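Local coordinates for hypothetical protein Atu2299 (Agrobacterium tumefaciens, PDB 2HLY) that is of unknown function but belongs to a family grouped with the papain-like (CA clan) peptidases, which makes a related fold likely, at residues 6-11 with 44-49; 21-26 with 170-175; 39-44 with 160-165; 96-101 with 138-143. One frame throughout, in Å; residues are numbered along the deposited sequence.

Contact 1 of 4, residues 6-11 with 44-49; sequences MLIKQT and FILQQH
Leu7 and Ile8, in the loop that runs into the start of helix 10-24, close over one side of helix 31-50 where Leu46 projects from it. The two pieces of backbone stay well apart, with Ile8 CA and Leu46 CA 8.7 Å from each other, so side chains alone make the join. Leu46 does the work on the helix side, giving one methyl to each partner. Its CD2 presses on CG2 of Ile8 at 3.5 Å, a tight spacing for two carbons, and the side chains meet at roughly a right angle. Its other branch, CD1, reaches CD2 of Leu7 at a looser 4.2 Å, the two chains meeting on a slant. Ile8 offers CG2 because its longer branch takes the place between the backbone N and the carbonyl carbon (chi1 60°), which sets CG2 anti to the carbonyl carbon; CD1 packs on Phe101. Tyr13 and Ile16 of helix 10-24 also touch Ile8, while Ile99 of strand 97-100 lies against both Leu7 and Leu46. The loop backbone has a polar anchor too, since Ile8 O accepts a hydrogen bond from Gln121 NE2. Lys9 then takes the N-cap position, so the chain turns into its first helix directly after the two apolar residues. Everything that meets across the contact is aliphatic carbon; the join therefore rests on exclusion of water and on the fit of branched methyls, with Ile8 and Leu46 buried and Leu7 partly exposed.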
# COMPACT_ATOMS: atom_id res chain seq x y z
N MET A 6 3.75 17.46 1.54
CA MET A 6 3.85 16.00 1.52
C MET A 6 4.44 15.51 0.19
O MET A 6 4.44 16.24 -0.81
CB MET A 6 2.48 15.38 1.81
CG MET A 6 1.94 15.71 3.25
SD MET A 6 0.42 14.81 3.52
CE MET A 6 -0.54 15.25 2.06
N LEU A 7 4.92 14.28 0.17
CA LEU A 7 5.48 13.74 -1.07
C LEU A 7 4.43 13.67 -2.16
O LEU A 7 4.68 14.02 -3.32
CB LEU A 7 6.09 12.36 -0.84
CG LEU A 7 6.58 11.65 -2.12
CD1 LEU A 7 7.69 12.43 -2.83
CD2 LEU A 7 7.00 10.21 -1.83
N ILE A 8 3.24 13.20 -1.79
CA ILE A 8 2.13 13.13 -2.73
C ILE A 8 0.88 13.74 -2.14
O ILE A 8 0.60 13.58 -0.94
CB ILE A 8 1.86 11.70 -3.23
CG1 ILE A 8 1.52 10.77 -2.09
CG2 ILE A 8 3.10 11.13 -3.95
CD1 ILE A 8 1.04 9.36 -2.58
N LYS A 9 0.16 14.49 -2.97
CA LYS A 9 -1.11 15.07 -2.54
C LYS A 9 -2.07 13.96 -2.11
O LYS A 9 -2.07 12.86 -2.69
CB LYS A 9 -1.74 15.90 -3.66
CG LYS A 9 -1.03 17.17 -3.98
CD LYS A 9 -1.86 17.94 -4.98
CE LYS A 9 -1.07 19.01 -5.68
NZ LYS A 9 -1.87 19.44 -6.87
N GLN A 10 -2.92 14.26 -1.13
CA GLN A 10 -3.91 13.27 -0.65
C GLN A 10 -4.73 12.70 -1.81
O GLN A 10 -4.94 11.49 -1.92
CB GLN A 10 -4.81 13.87 0.44
CG GLN A 10 -5.87 12.89 0.90
CD GLN A 10 -6.73 13.41 2.03
OE1 GLN A 10 -6.23 13.68 3.13
NE2 GLN A 10 -8.02 13.53 1.79
N THR A 11 -5.20 13.58 -2.69
CA THR A 11 -6.06 13.12 -3.75
C THR A 11 -5.32 12.15 -4.68
O THR A 11 -5.92 11.18 -5.16
CB THR A 11 -6.70 14.30 -4.52
OG1 THR A 11 -7.82 13.82 -5.28
CG2 THR A 11 -5.68 15.03 -5.40
N PHE A 44 6.66 1.76 -7.50
CA PHE A 44 6.93 1.90 -8.94
C PHE A 44 6.31 3.19 -9.47
O PHE A 44 6.95 3.95 -10.21
CB PHE A 44 6.39 0.69 -9.69
CG PHE A 44 6.72 0.69 -11.16
CD1 PHE A 44 8.05 0.81 -11.60
CD2 PHE A 44 5.71 0.55 -12.11
CE1 PHE A 44 8.35 0.81 -12.98
CE2 PHE A 44 6.01 0.55 -13.48
CZ PHE A 44 7.31 0.68 -13.91
N ILE A 45 5.07 3.45 -9.08
CA ILE A 45 4.40 4.67 -9.51
C ILE A 45 5.15 5.90 -8.98
O ILE A 45 5.36 6.88 -9.71
CB ILE A 45 2.93 4.66 -9.05
CG1 ILE A 45 2.16 3.61 -9.85
CG2 ILE A 45 2.32 6.07 -9.17
CD1 ILE A 45 0.73 3.28 -9.31
N LEU A 46 5.61 5.85 -7.73
CA LEU A 46 6.37 6.97 -7.20
C LEU A 46 7.68 7.20 -7.96
O LEU A 46 8.04 8.34 -8.26
CB LEU A 46 6.66 6.78 -5.71
CG LEU A 46 5.44 6.85 -4.81
CD1 LEU A 46 5.87 6.49 -3.39
CD2 LEU A 46 4.78 8.23 -4.85
N GLN A 47 8.39 6.11 -8.25
CA GLN A 47 9.62 6.20 -9.03
C GLN A 47 9.35 6.83 -10.40
O GLN A 47 10.07 7.74 -10.82
CB GLN A 47 10.19 4.81 -9.23
CG GLN A 47 10.82 4.25 -7.98
CD GLN A 47 11.03 2.76 -8.07
OE1 GLN A 47 11.01 2.17 -9.17
NE2 GLN A 47 11.23 2.12 -6.93
N GLN A 48 8.30 6.36 -11.07
CA GLN A 48 8.03 6.75 -12.46
C GLN A 48 7.42 8.13 -12.61
O GLN A 48 7.72 8.84 -13.58
CB GLN A 48 7.13 5.70 -13.14
CG GLN A 48 7.82 4.37 -13.39
CD GLN A 48 8.94 4.50 -14.40
OE1 GLN A 48 8.80 5.19 -15.41
NE2 GLN A 48 10.08 3.87 -14.11
N HIS A 49 6.55 8.52 -11.67
CA HIS A 49 5.83 9.80 -11.75
C HIS A 49 6.36 10.94 -10.87
O HIS A 49 6.10 12.11 -11.18
CB HIS A 49 4.36 9.59 -11.42
CG HIS A 49 3.62 8.86 -12.49
ND1 HIS A 49 2.90 9.51 -13.46
CD2 HIS A 49 3.50 7.54 -12.74
CE1 HIS A 49 2.33 8.61 -14.25
NE2 HIS A 49 2.68 7.41 -13.84

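Contact 2 of 4, residues 21-26 with 170-175; sequences NSLLIS and ANWFRK
The six-membered ring of Trp172 rests its far corner against Ser22 and Leu23, late in helix 10-24. CZ3 meets Leu23 CG at 4.1 Å, and this leucine sits at the edge of the indole, near its plane; CD2 of Leu23 is equally close to the same CZ3. Next along the ring, Trp172 CH2 lies 4.1 Å from Ser22 CB, so the serine takes part through its carbon. Leu23 and Trp172 run past each other in opposite directions, and the helix backbones are far apart, with Leu23 CA and Trp172 CA separated by 10.3 Å. The indole spans that gap with its CG swung anti to the backbone N (chi1 -154°). A second shell fixes both partners. Trp172 NE1 donates to Ala181 O, which holds the five-membered ring, while Val19, Met180 and Leu198 pack around the indole. Ser22 OG is satisfied by Arg18 O of its own helix and by Thr199 N, and Leu23 rests on Val168 and Ala169. Trp172 closes helix 160-172, and Phe173 is the first residue to leave helical geometry. This is helix-to-helix packing by a large aromatic at a helix C-terminus, binding the end of helix 160-172 to helix 10-24 in the cluster that these two form with helix 31-50.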
# COMPACT_ATOMS: atom_id res chain seq x y z
N ASN A 21 -5.91 -1.13 -6.39
CA ASN A 21 -7.05 -1.92 -5.93
C ASN A 21 -7.84 -2.48 -7.10
O ASN A 21 -8.29 -3.64 -7.09
CB ASN A 21 -7.98 -1.08 -5.08
CG ASN A 21 -9.01 -1.90 -4.36
OD1 ASN A 21 -8.66 -2.87 -3.67
ND2 ASN A 21 -10.28 -1.55 -4.54
N SER A 22 -8.01 -1.66 -8.13
CA SER A 22 -8.79 -2.05 -9.30
C SER A 22 -8.13 -3.21 -10.05
O SER A 22 -8.83 -4.10 -10.56
CB SER A 22 -8.96 -0.85 -10.23
OG SER A 22 -9.64 0.21 -9.56
N LEU A 23 -6.81 -3.20 -10.10
CA LEU A 23 -6.05 -4.26 -10.77
C LEU A 23 -5.99 -5.56 -9.95
O LEU A 23 -5.89 -6.66 -10.51
CB LEU A 23 -4.63 -3.76 -11.07
CG LEU A 23 -4.54 -2.71 -12.18
CD1 LEU A 23 -3.19 -2.02 -12.20
CD2 LEU A 23 -4.82 -3.39 -13.54
N LEU A 24 -6.08 -5.43 -8.64
CA LEU A 24 -5.95 -6.56 -7.74
C LEU A 24 -7.22 -7.27 -7.44
O LEU A 24 -7.20 -8.37 -7.02
CB LEU A 24 -5.49 -6.08 -6.42
CG LEU A 24 -4.03 -5.91 -6.34
CD1 LEU A 24 -3.33 -7.14 -6.87
CD2 LEU A 24 -3.61 -4.74 -7.05
N ILE A 25 -8.31 -6.56 -7.53
CA ILE A 25 -9.56 -7.04 -6.93
C ILE A 25 -9.96 -8.45 -7.41
O ILE A 25 -10.42 -9.28 -6.61
CB ILE A 25 -10.71 -5.97 -7.01
CG1 ILE A 25 -11.90 -6.37 -6.12
CG2 ILE A 25 -11.14 -5.73 -8.44
CD1 ILE A 25 -11.54 -6.57 -4.65
N SER A 26 -9.73 -8.73 -8.70
CA SER A 26 -10.08 -10.02 -9.30
C SER A 26 -9.24 -11.19 -8.77
O SER A 26 -9.61 -12.36 -8.92
CB SER A 26 -9.95 -9.95 -10.82
OG SER A 26 -8.59 -9.78 -11.19
N ALA A 170 1.25 2.02 -13.72
CA ALA A 170 2.00 3.26 -13.96
C ALA A 170 1.41 4.06 -15.11
O ALA A 170 1.51 5.28 -15.16
CB ALA A 170 3.46 2.96 -14.21
N ASN A 171 0.82 3.36 -16.06
CA ASN A 171 0.26 4.03 -17.23
C ASN A 171 -1.17 4.54 -17.04
O ASN A 171 -1.60 5.49 -17.72
CB ASN A 171 0.44 3.15 -18.45
CG ASN A 171 1.85 3.25 -18.98
OD1 ASN A 171 2.26 4.29 -19.48
ND2 ASN A 171 2.62 2.18 -18.84
N TRP A 172 -1.90 3.94 -16.09
CA TRP A 172 -3.26 4.36 -15.72
C TRP A 172 -3.21 5.62 -14.85
O TRP A 172 -3.98 6.57 -15.07
CB TRP A 172 -3.94 3.25 -14.93
CG TRP A 172 -5.46 3.24 -15.01
CD1 TRP A 172 -6.29 4.26 -15.42
CD2 TRP A 172 -6.30 2.16 -14.63
NE1 TRP A 172 -7.62 3.84 -15.36
CE2 TRP A 172 -7.65 2.57 -14.85
CE3 TRP A 172 -6.05 0.87 -14.13
CZ2 TRP A 172 -8.73 1.72 -14.61
CZ3 TRP A 172 -7.13 0.03 -13.87
CH2 TRP A 172 -8.46 0.47 -14.10
N PHE A 173 -2.34 5.61 -13.84
CA PHE A 173 -2.22 6.74 -12.93
C PHE A 173 -1.83 8.03 -13.64
O PHE A 173 -0.92 8.03 -14.45
CB PHE A 173 -1.19 6.44 -11.83
CG PHE A 173 -0.88 7.63 -10.96
CD1 PHE A 173 -1.79 8.03 -9.97
CD2 PHE A 173 0.25 8.41 -11.19
CE1 PHE A 173 -1.52 9.14 -9.18
CE2 PHE A 173 0.52 9.53 -10.42
CZ PHE A 173 -0.37 9.91 -9.40
N ARG A 174 -2.53 9.12 -13.31
CA ARG A 174 -2.19 10.49 -13.73
C ARG A 174 -2.35 11.37 -12.51
O ARG A 174 -3.27 11.15 -11.71
CB ARG A 174 -3.12 10.99 -14.84
CG ARG A 174 -3.04 10.21 -16.13
CD ARG A 174 -4.11 10.60 -17.14
NE ARG A 174 -4.05 9.63 -18.22
CZ ARG A 174 -3.45 9.83 -19.40
NH1 ARG A 174 -3.45 8.86 -20.30
NH2 ARG A 174 -2.89 11.00 -19.68
N LYS A 175 -1.49 12.37 -12.37
CA LYS A 175 -1.65 13.31 -11.25
C LYS A 175 -2.91 14.15 -11.47
O LYS A 175 -3.24 14.52 -12.60
CB LYS A 175 -0.43 14.21 -11.08
CG LYS A 175 0.82 13.46 -10.68
CD LYS A 175 2.01 14.38 -10.59
CE LYS A 175 3.30 13.62 -10.46
NZ LYS A 175 4.45 14.54 -10.33

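Contact 3 of 4, residues 39-44 with 160-165; sequences STFGAF and AMIGDM
Phe41 reaches from helix 31-50 to helix 160-172, where Ile162 and Met165 receive its ring. From CB the side chain leaves with CG anti to the carbonyl carbon (chi1 -74°), heading for the other helix, and contact begins at the outer ring atoms. On one flank CE1 meets the methyl CG2 of Ile162 at 4.0 Å. On the other, CE2 lies 3.7 Å from CE of Met165 and as near to that residue's carbonyl carbon. At the tip, CZ is 3.6 Å from Ile162 O and 3.7 Å from Met165 CB, so the ring abuts backbone as well as side chains. Met165 is bent at both chi2 (-147°) and chi3 (-20°), which places its CE methyl beside CE2. Ile162 crosses the phenylalanine at about a right angle, while Met165 comes at a slant. Ala166 and Ala169 also touch the ring, Ile20 of helix 10-24 packs on it, and Tyr37 meets it edge-to-face. Ile162, Met165, Ala166 and Ala169 are spaced i, i+3, i+4 and i+7 along one helix, an arrangement consistent with Phe41 as a knob in a four-residue hole, as in knobs-into-holes helix packing.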
# COMPACT_ATOMS: atom_id res chain seq x y z
N SER A 39 2.55 -2.08 -2.04
CA SER A 39 3.85 -1.46 -1.76
C SER A 39 4.78 -1.44 -2.96
O SER A 39 5.47 -0.43 -3.20
CB SER A 39 4.50 -2.14 -0.58
OG SER A 39 3.71 -1.92 0.57
N THR A 40 4.83 -2.53 -3.70
CA THR A 40 5.68 -2.55 -4.92
C THR A 40 5.10 -1.71 -6.06
O THR A 40 5.84 -0.95 -6.71
CB THR A 40 6.00 -3.96 -5.40
OG1 THR A 40 4.79 -4.64 -5.70
CG2 THR A 40 6.79 -4.73 -4.33
N PHE A 41 3.79 -1.83 -6.31
CA PHE A 41 3.18 -1.00 -7.37
C PHE A 41 3.20 0.49 -6.99
O PHE A 41 3.43 1.36 -7.85
CB PHE A 41 1.74 -1.44 -7.67
CG PHE A 41 1.63 -2.74 -8.45
CD1 PHE A 41 2.58 -3.75 -8.34
CD2 PHE A 41 0.54 -2.93 -9.29
CE1 PHE A 41 2.44 -4.95 -9.07
CE2 PHE A 41 0.40 -4.11 -10.00
CZ PHE A 41 1.35 -5.13 -9.88
N GLY A 42 2.93 0.79 -5.71
CA GLY A 42 3.02 2.17 -5.22
C GLY A 42 4.42 2.74 -5.40
O GLY A 42 4.59 3.85 -5.93
N ALA A 43 5.43 1.98 -4.98
CA ALA A 43 6.82 2.39 -5.16
C ALA A 43 7.15 2.64 -6.63
O ALA A 43 7.81 3.62 -6.97
CB ALA A 43 7.75 1.35 -4.56
N PHE A 44 6.66 1.76 -7.50
CA PHE A 44 6.93 1.90 -8.94
C PHE A 44 6.31 3.19 -9.47
O PHE A 44 6.95 3.95 -10.21
CB PHE A 44 6.39 0.69 -9.69
CG PHE A 44 6.72 0.69 -11.16
CD1 PHE A 44 8.05 0.81 -11.60
CD2 PHE A 44 5.71 0.55 -12.11
CE1 PHE A 44 8.35 0.81 -12.98
CE2 PHE A 44 6.01 0.55 -13.48
CZ PHE A 44 7.31 0.68 -13.91
N ALA A 160 5.52 -13.22 -15.08
CA ALA A 160 5.48 -12.12 -16.04
C ALA A 160 4.25 -11.22 -15.87
O ALA A 160 4.33 -10.01 -16.13
CB ALA A 160 5.55 -12.65 -17.47
N MET A 161 3.14 -11.81 -15.45
CA MET A 161 1.88 -11.08 -15.26
C MET A 161 2.00 -9.93 -14.25
O MET A 161 1.35 -8.90 -14.41
CB MET A 161 0.75 -12.05 -14.86
CG MET A 161 -0.43 -11.42 -14.13
SD MET A 161 -0.25 -11.58 -12.33
CE MET A 161 -0.73 -9.97 -11.74
N ILE A 162 2.83 -10.12 -13.22
CA ILE A 162 3.01 -9.09 -12.20
C ILE A 162 3.63 -7.81 -12.79
O ILE A 162 3.09 -6.70 -12.59
CB ILE A 162 3.85 -9.61 -11.01
CG1 ILE A 162 3.11 -10.78 -10.35
CG2 ILE A 162 4.11 -8.48 -10.01
CD1 ILE A 162 3.84 -11.44 -9.18
N GLY A 163 4.73 -7.96 -13.52
CA GLY A 163 5.35 -6.82 -14.20
C GLY A 163 4.40 -6.18 -15.20
O GLY A 163 4.35 -4.96 -15.35
N ASP A 164 3.61 -7.01 -15.89
CA ASP A 164 2.61 -6.49 -16.83
C ASP A 164 1.60 -5.61 -16.10
O ASP A 164 1.27 -4.53 -16.58
CB ASP A 164 1.87 -7.62 -17.53
CG ASP A 164 2.72 -8.33 -18.57
OD1 ASP A 164 3.84 -7.85 -18.88
OD2 ASP A 164 2.23 -9.38 -19.07
N MET A 165 1.14 -6.07 -14.93
CA MET A 165 0.15 -5.31 -14.16
C MET A 165 0.77 -4.00 -13.65
O MET A 165 0.10 -2.98 -13.61
CB MET A 165 -0.43 -6.11 -12.99
CG MET A 165 -1.43 -7.19 -13.39
SD MET A 165 -2.76 -7.46 -12.16
CE MET A 165 -2.07 -6.77 -10.67

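Contact 4 of 4, residues 96-101 with 138-143; sequences GWAIDF and GDFFYR
Ala98 puts its one methyl against two aromatic rings, and this is where strands 97-100 and 140-143 come together most tightly. Its CB is 3.7 Å from Tyr142 CE2, at the edge of the ring and near its plane, and 3.9 Å from Phe140 CE1. With CG between the backbone N and the carbonyl carbon (chi1 68°), the Phe140 ring is turned with CD1 over one face of Tyr142, offset toward the rim. The strand axes cross at 94° and stay 10.5 Å apart, so side chains fill the space between two separate sheets. Asp100 is the looser part, its CB 4.3 Å from Tyr142 OH. Phe141 and Arg143 take no part and are partly exposed. The polar ends are bonded outside the two segments: Tyr142 OH to Tyr63 OH, Asp100 OD2 to His89 NE2 and OD1 to Met102 N. Trp91 stacks on Tyr142. A hydrogen-bonded His and Asp on neighbouring antiparallel strands are reminiscent of the His and Asp/Asn of papain-like enzymes, though no activity is established here. Chemically, a small methyl lets bulky rings approach the strand, and their apolar wall borders a carboxylate with both oxygens hydrogen-bonded.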
# COMPACT_ATOMS: atom_id res chain seq x y z
N GLY A 96 12.09 9.85 2.58
CA GLY A 96 11.90 10.01 4.02
C GLY A 96 10.49 9.70 4.51
O GLY A 96 10.29 9.49 5.71
N TRP A 97 9.52 9.65 3.59
CA TRP A 97 8.12 9.40 3.94
C TRP A 97 7.82 7.92 4.08
O TRP A 97 8.32 7.11 3.29
CB TRP A 97 7.16 9.99 2.87
CG TRP A 97 7.19 11.47 2.85
CD1 TRP A 97 8.06 12.27 2.14
CD2 TRP A 97 6.40 12.34 3.65
NE1 TRP A 97 7.80 13.60 2.43
CE2 TRP A 97 6.80 13.67 3.36
CE3 TRP A 97 5.37 12.14 4.57
CZ2 TRP A 97 6.21 14.79 3.98
CZ3 TRP A 97 4.79 13.26 5.18
CH2 TRP A 97 5.21 14.56 4.88
N ALA A 98 7.03 7.59 5.09
CA ALA A 98 6.39 6.26 5.20
C ALA A 98 5.03 6.39 4.54
O ALA A 98 4.20 7.23 4.94
CB ALA A 98 6.22 5.88 6.66
N ILE A 99 4.80 5.56 3.53
CA ILE A 99 3.53 5.55 2.84
C ILE A 99 2.99 4.13 2.81
O ILE A 99 3.69 3.20 2.41
CB ILE A 99 3.65 6.11 1.41
CG1 ILE A 99 4.35 7.48 1.45
CG2 ILE A 99 2.26 6.27 0.80
CD1 ILE A 99 4.67 8.10 0.12
N ASP A 100 1.74 3.96 3.24
CA ASP A 100 1.11 2.65 3.17
C ASP A 100 -0.10 2.79 2.26
O ASP A 100 -1.17 3.23 2.70
CB ASP A 100 0.73 2.13 4.56
CG ASP A 100 0.35 0.67 4.55
OD1 ASP A 100 -0.12 0.19 3.49
OD2 ASP A 100 0.56 0.00 5.59
N PHE A 101 0.08 2.44 0.99
CA PHE A 101 -1.02 2.58 0.03
C PHE A 101 -2.19 1.63 0.29
O PHE A 101 -3.24 1.80 -0.31
CB PHE A 101 -0.52 2.40 -1.41
CG PHE A 101 0.35 3.51 -1.87
CD1 PHE A 101 -0.20 4.74 -2.20
CD2 PHE A 101 1.73 3.32 -2.01
CE1 PHE A 101 0.63 5.79 -2.64
CE2 PHE A 101 2.55 4.37 -2.46
CZ PHE A 101 2.00 5.59 -2.79
N GLY A 138 -2.68 7.83 14.42
CA GLY A 138 -1.68 8.08 13.40
C GLY A 138 -0.30 7.57 13.77
O GLY A 138 0.59 7.51 12.91
N ASP A 139 -0.09 7.22 15.04
CA ASP A 139 1.18 6.60 15.45
C ASP A 139 1.42 5.31 14.69
O ASP A 139 0.49 4.56 14.37
CB ASP A 139 1.18 6.28 16.94
CG ASP A 139 1.60 7.46 17.81
OD1 ASP A 139 2.24 8.41 17.29
OD2 ASP A 139 1.27 7.43 19.02
N PHE A 140 2.70 5.03 14.43
CA PHE A 140 3.05 3.81 13.71
C PHE A 140 4.40 3.31 14.14
O PHE A 140 5.25 4.08 14.60
CB PHE A 140 3.05 4.03 12.19
CG PHE A 140 4.16 4.94 11.68
CD1 PHE A 140 5.22 4.42 10.96
CD2 PHE A 140 4.12 6.32 11.90
CE1 PHE A 140 6.25 5.25 10.47
CE2 PHE A 140 5.13 7.16 11.41
CZ PHE A 140 6.19 6.63 10.71
N PHE A 141 4.57 2.00 14.01
CA PHE A 141 5.87 1.40 14.28
C PHE A 141 6.14 0.33 13.24
O PHE A 141 5.28 -0.51 12.96
CB PHE A 141 5.93 0.80 15.69
CG PHE A 141 7.21 0.06 15.95
CD1 PHE A 141 8.40 0.75 16.18
CD2 PHE A 141 7.23 -1.34 15.91
CE1 PHE A 141 9.60 0.05 16.38
CE2 PHE A 141 8.43 -2.04 16.11
CZ PHE A 141 9.61 -1.35 16.33
N TYR A 142 7.34 0.37 12.68
CA TYR A 142 7.81 -0.60 11.70
C TYR A 142 9.10 -1.27 12.14
O TYR A 142 10.02 -0.60 12.65
CB TYR A 142 8.15 0.09 10.38
CG TYR A 142 7.04 0.73 9.61
CD1 TYR A 142 5.72 0.27 9.67
CD2 TYR A 142 7.33 1.82 8.79
CE1 TYR A 142 4.71 0.88 8.90
CE2 TYR A 142 6.33 2.43 8.03
CZ TYR A 142 5.03 1.96 8.10
OH TYR A 142 4.06 2.55 7.32
N ARG A 143 9.18 -2.58 11.93
CA ARG A 143 10.47 -3.27 11.97
C ARG A 143 10.66 -4.01 10.67
O ARG A 143 10.01 -5.03 10.41
CB ARG A 143 10.59 -4.23 13.16
CG ARG A 143 11.97 -4.86 13.21
CD ARG A 143 12.15 -5.76 14.40
NE ARG A 143 11.29 -6.94 14.34
CZ ARG A 143 10.36 -7.22 15.25
NH1 ARG A 143 10.19 -6.43 16.30
NH2 ARG A 143 9.61 -8.31 15.12

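In the fold
Contacts 1, 2 and 3 tie together helices 10-24, 31-50 and 160-172: contact 1 uses the loop leading into helix 10-24, the helix of contact 2, while contacts 1 and 3 share helix 31-50 and contacts 2 and 3 share helix 160-172. Contacts 2 and 3 are the closest pair, centres about 10 Å apart. Contact 4, between two beta-sheets, lies across the chain's centre, its own centre about 22 Å from that of contact 2 and 20 Å from that of contact 3. Contact 1 touches contact 4, centres about 15 Å apart, where Leu7 packs on Trp97; Gly42 of contact 3 also touches Phe101. Helix 160-172 thus returns to the two N-terminal helices after the four- and three-stranded sheets in the sequence.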